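Local coordinates for protein uroporphyrinogen III synthase (Thermus thermophilus, PDB 1WCW) that probably acts as a uroporphyrinogen-III synthase, the enzyme that cyclises hydroxymethylbilane to uroporphyrinogen III with inversion of the fourth pyrrole ring, at residues Y139-P144 / V195-E200. Residues are numbered along the deposited sequence; the frame is centred on the assembly and turned at random.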
ATOM      1  N   TYR A 139       0.583  -0.396  -9.177  1.00 12.44           N
ATOM      2  CA  TYR A 139      -0.324  -1.340  -8.551  1.00 11.81           C
ATOM      3  C   TYR A 139      -1.783  -0.869  -8.617  1.00 13.55           C
ATOM      4  O   TYR A 139      -2.592  -1.269  -7.796  1.00 15.36           O
ATOM      5  CB  TYR A 139       0.082  -1.617  -7.136  1.00 14.03           C
ATOM      6  CG  TYR A 139       0.334  -0.388  -6.338  1.00 13.36           C
ATOM      7  CD1 TYR A 139      -0.701   0.286  -5.658  1.00 15.02           C
ATOM      8  CD2 TYR A 139       1.645   0.138  -6.224  1.00 13.31           C
ATOM      9  CE1 TYR A 139      -0.449   1.456  -4.857  1.00 12.59           C
ATOM     10  CE2 TYR A 139       1.909   1.256  -5.472  1.00 12.74           C
ATOM     11  CZ  TYR A 139       0.852   1.916  -4.779  1.00 11.82           C
ATOM     12  OH  TYR A 139       1.082   2.980  -3.992  1.00 14.63           O
ATOM     13  N   GLY A 140      -2.100  -0.061  -9.602  1.00 12.30           N
ATOM     14  CA  GLY A 140      -3.496   0.353  -9.845  1.00 15.58           C
ATOM     15  C   GLY A 140      -3.910   1.734  -9.408  1.00 17.69           C
ATOM     16  O   GLY A 140      -4.944   2.202  -9.821  1.00 20.54           O
ATOM     17  N   LYS A 141      -3.136   2.383  -8.567  1.00 13.76           N
ATOM     18  CA  LYS A 141      -3.487   3.706  -8.031  1.00 13.83           C
ATOM     19  C   LYS A 141      -2.526   4.705  -8.675  1.00 15.01           C
ATOM     20  O   LYS A 141      -1.305   4.435  -8.733  1.00 13.59           O
ATOM     21  CB  LYS A 141      -3.285   3.693  -6.529  1.00 17.88           C
ATOM     22  CG  LYS A 141      -3.829   4.929  -5.717  1.00 22.96           C
ATOM     23  CD  LYS A 141      -5.268   4.709  -5.371  1.00 23.03           C
ATOM     24  CE  LYS A 141      -5.818   5.709  -4.334  1.00 17.43           C
ATOM     25  NZ  LYS A 141      -5.499   7.174  -4.628  1.00 19.63           N
ATOM     26  N   PRO A 142      -2.992   5.862  -9.138  1.00 13.79           N
ATOM     27  CA  PRO A 142      -2.070   6.822  -9.755  1.00 14.53           C
ATOM     28  C   PRO A 142      -0.987   7.256  -8.769  1.00 11.24           C
ATOM     29  O   PRO A 142      -1.240   7.422  -7.586  1.00 13.12           O
ATOM     30  CB  PRO A 142      -2.951   8.035 -10.066  1.00 20.32           C
ATOM     31  CG  PRO A 142      -4.314   7.482 -10.150  1.00 14.54           C
ATOM     32  CD  PRO A 142      -4.418   6.274  -9.294  1.00 15.20           C
ATOM     33  N   LEU A 143       0.211   7.466  -9.319  1.00 12.02           N
ATOM     34  CA  LEU A 143       1.339   7.982  -8.502  1.00 13.40           C
ATOM     35  C   LEU A 143       1.833   9.230  -9.252  1.00 13.25           C
ATOM     36  O   LEU A 143       2.933   9.313  -9.805  1.00 14.26           O
ATOM     37  CB  LEU A 143       2.449   6.944  -8.388  1.00 13.24           C
ATOM     38  CG  LEU A 143       2.018   5.684  -7.680  1.00 12.93           C
ATOM     39  CD1 LEU A 143       3.220   4.656  -7.659  1.00 17.31           C
ATOM     40  CD2 LEU A 143       1.651   6.029  -6.240  1.00 16.22           C
ATOM     41  N   PRO A 144       1.025  10.285  -9.256  1.00 17.38           N
ATOM     42  CA  PRO A 144       1.423  11.475 -10.003  1.00 15.50           C
ATOM     43  C   PRO A 144       2.686  12.200  -9.584  1.00 13.94           C
ATOM     44  O   PRO A 144       3.375  12.756 -10.442  1.00 17.28           O
ATOM     45  CB  PRO A 144       0.175  12.367  -9.927  1.00 17.19           C
ATOM     46  CG  PRO A 144      -0.404  12.018  -8.608  1.00 20.31           C
ATOM     47  CD  PRO A 144      -0.245  10.469  -8.553  1.00 16.76           C
ATOM     48  N   VAL A 195      -6.607   3.740   3.712  1.00  6.94           N
ATOM     49  CA  VAL A 195      -7.019   5.061   4.188  1.00  7.41           C
ATOM     50  C   VAL A 195      -7.458   5.850   2.974  1.00  7.23           C
ATOM     51  O   VAL A 195      -8.507   6.497   3.036  1.00  7.92           O
ATOM     52  CB  VAL A 195      -5.801   5.787   4.856  1.00  7.27           C
ATOM     53  CG1 VAL A 195      -6.237   7.191   5.303  1.00  8.46           C
ATOM     54  CG2 VAL A 195      -5.311   5.002   6.070  1.00  8.21           C
ATOM     55  N   GLU A 196      -6.694   5.826   1.874  1.00  9.22           N
ATOM     56  CA  GLU A 196      -7.015   6.619   0.705  1.00  7.80           C
ATOM     57  C   GLU A 196      -8.314   6.161   0.111  1.00  8.21           C
ATOM     58  O   GLU A 196      -9.193   6.997  -0.200  1.00  9.45           O
ATOM     59  CB  GLU A 196      -5.889   6.504  -0.343  1.00  9.47           C
ATOM     60  CG  GLU A 196      -4.468   6.891   0.105  1.00 10.44           C
ATOM     61  CD  GLU A 196      -4.293   8.323   0.568  1.00 14.65           C
ATOM     62  OE1 GLU A 196      -3.224   8.596   1.189  1.00 20.94           O
ATOM     63  OE2 GLU A 196      -5.164   9.190   0.351  1.00 14.18           O
ATOM     64  N   PHE A 197      -8.568   4.851   0.020  1.00  7.04           N
ATOM     65  CA  PHE A 197      -9.827   4.388  -0.560  1.00  8.10           C
ATOM     66  C   PHE A 197     -11.008   4.767   0.292  1.00  8.12           C
ATOM     67  O   PHE A 197     -12.063   5.155  -0.235  1.00  8.51           O
ATOM     68  CB  PHE A 197      -9.810   2.863  -0.739  1.00  8.05           C
ATOM     69  CG  PHE A 197      -8.951   2.359  -1.898  1.00  8.73           C
ATOM     70  CD1 PHE A 197      -8.509   1.040  -1.886  1.00 12.55           C
ATOM     71  CD2 PHE A 197      -8.628   3.104  -2.968  1.00 12.20           C
ATOM     72  CE1 PHE A 197      -7.762   0.499  -2.966  1.00 14.51           C
ATOM     73  CE2 PHE A 197      -7.876   2.511  -4.053  1.00 12.52           C
ATOM     74  CZ  PHE A 197      -7.475   1.225  -4.017  1.00 11.32           C
ATOM     75  N   LEU A 198     -10.900   4.632   1.635  1.00  8.11           N
ATOM     76  CA  LEU A 198     -12.023   5.031   2.477  1.00  6.70           C
ATOM     77  C   LEU A 198     -12.355   6.488   2.309  1.00  8.93           C
ATOM     78  O   LEU A 198     -13.548   6.827   2.105  1.00  8.43           O
ATOM     79  CB  LEU A 198     -11.631   4.693   3.924  1.00  8.10           C
ATOM     80  CG  LEU A 198     -12.677   5.134   4.931  1.00  9.53           C
ATOM     81  CD1 LEU A 198     -14.042   4.436   4.711  1.00 10.99           C
ATOM     82  CD2 LEU A 198     -12.203   4.788   6.341  1.00 11.04           C
ATOM     83  N   PHE A 199     -11.375   7.376   2.409  1.00  8.33           N
ATOM     84  CA  PHE A 199     -11.701   8.795   2.293  1.00  9.37           C
ATOM     85  C   PHE A 199     -12.060   9.178   0.898  1.00 10.19           C
ATOM     86  O   PHE A 199     -12.958  10.075   0.778  1.00 11.59           O
ATOM     87  CB  PHE A 199     -10.520   9.647   2.790  1.00 11.01           C
ATOM     88  CG  PHE A 199     -10.570   9.909   4.267  1.00  9.59           C
ATOM     89  CD1 PHE A 199      -9.955   9.099   5.178  1.00 11.03           C
ATOM     90  CD2 PHE A 199     -11.363  10.959   4.736  1.00 12.63           C
ATOM     91  CE1 PHE A 199     -10.110   9.324   6.556  1.00 14.06           C
ATOM     92  CE2 PHE A 199     -11.531  11.185   6.113  1.00 15.22           C
ATOM     93  CZ  PHE A 199     -10.909  10.390   6.992  1.00 14.77           C
ATOM     94  N   GLU A 200     -11.518   8.564  -0.141  1.00  8.12           N
ATOM     95  CA  GLU A 200     -11.905   8.956  -1.521  1.00 10.62           C
ATOM     96  C   GLU A 200     -13.280   8.430  -1.823  1.00 13.27           C
ATOM     97  O   GLU A 200     -13.939   9.024  -2.735  1.00 14.25           O
ATOM     98  CB  GLU A 200     -10.910   8.450  -2.572  1.00 11.32           C
ATOM     99  CG  GLU A 200      -9.526   9.108  -2.488  1.00 10.83           C
ATOM    100  CD  GLU A 200      -8.528   8.527  -3.449  1.00 13.96           C
ATOM    101  OE1 GLU A 200      -8.947   7.702  -4.278  1.00 20.61           O
ATOM    102  OE2 GLU A 200      -7.339   8.825  -3.389  1.00 15.47           O
TER
HETATM  103  O   HOH W   1      -7.834   7.576  -6.536  1.00 24.53           O
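K141 and E200 approach from opposite directions and meet in a salt bridge, with K141 NZ 2.8 Å from E200 OE2. The ammonium uses the syn lone pair of that oxygen, the side facing OE1, yet K141 NZ stays 3.5 Å from E200 OE1. A water accepts from K141 NZ at 3.0 Å, but its 2.5 Å approach to E200 OE1 is suspiciously short, so that second link is doubtful. Torsions explain the reach. CG of K141 lies anti to the backbone N (chi1 -170°), a bend at chi2 (86°) swings CD to the helix side, and a second at chi4 (48°) turns NZ to the carboxylate. On the way the chain slides past F197, whose ring it meets obliquely, K141 CD lying 3.7 Å from F197 CE2. K141 CE also passes 4.1 Å from E196 CB, but the E196 carboxylate leads away to W232 NE1. Were K141 replaced by an alanine, E200 would probably lose its cationic mate here and the F197 ring the methylene chain that passes it. The nearest CA atoms, those of K141 and F197, are 9.8 Å apart, so side chains alone span the contact and bury just 147 Å². It bridges the two domains beside their connecting strands: the loop between strand 132-137 and helix 144-152 faces helix 192-201, while F197 also touches P167 at the end of strand 155-167.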